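Local structure of arsenate Reductase (Corynebacterium glutamicum, 3T38) at residues A100-S103 with S109-V112. The protein probably reduces arsenate to arsenite in a thioredoxin-dependent reaction that contributes to arsenic resistance. Residues are numbered along the deposited sequence; the frame is centred on the assembly and turned at random.
Sequences ALLS and SVEV
Leu102 and Ser103 of helix 94-106 pack against Val110, just before strand 111-116, and Val112, near the start of that strand. This is the second half of a beta-alpha-beta crossover in the low molecular weight tyrosine phosphatase fold. The crossover links strand 83-88 to strand 111-116, its parallel neighbour at the edge of the sheet within this chain. Leu102 is the apolar centre of the contact. Its CG lies 3.9 Å from Val112 CG2 and 4.1 Å from Val110 CG2, so the leucine branch point meets one methyl of each valine. CD2 of Leu102 also touches Val112, 4.1 Å from CG2 and 4.2 Å from CG1. The Leu102 side chain runs roughly at right angles to Val110 and at a slant to Val112. With chi1 at -180°, CG of Leu102 lies opposite the backbone N, and this places the branch point against Val110 and Val112. Glu111, between the two valines, points away from the helix; its backbone hydrogen bonds to Val84 of strand 83-88 and to Pro82 just before it join the start of strand 111-116 to that neighbour. Phe86 of strand 83-88 touches both Leu102 and Val112, and Trp205 of helix 190-211 also packs on Leu102. The contact thus belongs to the packing between helix and sheet. Ser103 also lies against Val112. Its hydroxyl is hydrogen-bonded to Ser99 O, one turn back in the same helix. Held there, Ser103 OG rests against the valine by van der Waals contact, 3.4 Å from Val112 CG2 and 3.6 Å from Val112 CB.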
loop_
_atom_site.group_PDB
_atom_site.type_symbol
_atom_site.label_atom_id
_atom_site.label_comp_id
_atom_site.label_asym_id
_atom_site.label_seq_id
_atom_site.Cartn_x
_atom_site.Cartn_y
_atom_site.Cartn_z
ATOM N N ALA A 100 20.530 -7.650 0.013
ATOM C CA ALA A 100 21.141 -8.873 0.535
ATOM C C ALA A 100 22.665 -8.778 0.531
ATOM O O ALA A 100 23.314 -9.330 1.410
ATOM C CB ALA A 100 20.627 -10.160 -0.223
ATOM N N LEU A 101 23.229 -8.041 -0.426
ATOM C CA LEU A 101 24.687 -7.891 -0.510
ATOM C C LEU A 101 25.099 -7.010 0.685
ATOM O O LEU A 101 26.010 -7.344 1.452
ATOM C CB LEU A 101 25.117 -7.364 -1.906
ATOM C CG LEU A 101 25.065 -8.360 -3.113
ATOM C CD1 LEU A 101 25.362 -7.778 -4.543
ATOM C CD2 LEU A 101 26.087 -9.492 -2.908
ATOM N N LEU A 102 24.383 -5.928 0.926
ATOM C CA LEU A 102 24.791 -5.081 2.072
ATOM C C LEU A 102 24.670 -5.810 3.410
ATOM O O LEU A 102 25.566 -5.720 4.240
ATOM C CB LEU A 102 24.071 -3.690 2.057
ATOM C CG LEU A 102 24.381 -2.686 3.174
ATOM C CD1 LEU A 102 25.873 -2.384 3.268
ATOM C CD2 LEU A 102 23.599 -1.376 2.994
ATOM N N SER A 103 23.603 -6.561 3.630
ATOM C CA SER A 103 23.500 -7.333 4.883
ATOM C C SER A 103 24.620 -8.324 5.021
ATOM O O SER A 103 25.122 -8.549 6.116
ATOM C CB SER A 103 22.126 -8.043 5.035
ATOM O OG SER A 103 21.072 -7.077 4.857
ATOM N N SER A 109 25.731 -4.545 11.851
ATOM C CA SER A 109 26.150 -3.125 11.784
ATOM C C SER A 109 25.213 -2.206 11.030
ATOM O O SER A 109 25.333 -1.010 11.186
ATOM C CB SER A 109 27.533 -2.975 11.179
ATOM O OG SER A 109 28.379 -3.891 11.776
ATOM N N VAL A 110 24.320 -2.738 10.179
ATOM C CA VAL A 110 23.265 -1.900 9.612
ATOM C C VAL A 110 21.895 -2.638 9.633
ATOM O O VAL A 110 21.842 -3.891 9.749
ATOM C CB VAL A 110 23.649 -1.255 8.195
ATOM C CG1 VAL A 110 25.044 -0.597 8.227
ATOM C CG2 VAL A 110 23.683 -2.235 7.144
ATOM N N GLU A 111 20.801 -1.878 9.611
ATOM C CA GLU A 111 19.508 -2.425 9.292
ATOM C C GLU A 111 19.193 -2.142 7.824
ATOM O O GLU A 111 19.162 -1.015 7.424
ATOM C CB GLU A 111 18.417 -1.877 10.219
ATOM C CG GLU A 111 18.771 -2.119 11.683
ATOM C CD GLU A 111 17.541 -2.422 12.542
ATOM O OE1 GLU A 111 16.761 -3.334 12.153
ATOM O OE2 GLU A 111 17.360 -1.738 13.582
ATOM N N VAL A 112 18.972 -3.168 7.018
ATOM C CA VAL A 112 18.784 -2.918 5.575
ATOM C C VAL A 112 17.354 -3.284 5.201
ATOM O O VAL A 112 16.877 -4.316 5.623
ATOM C CB VAL A 112 19.783 -3.731 4.720
ATOM C CG1 VAL A 112 19.842 -3.149 3.239
ATOM C CG2 VAL A 112 21.233 -3.693 5.329
#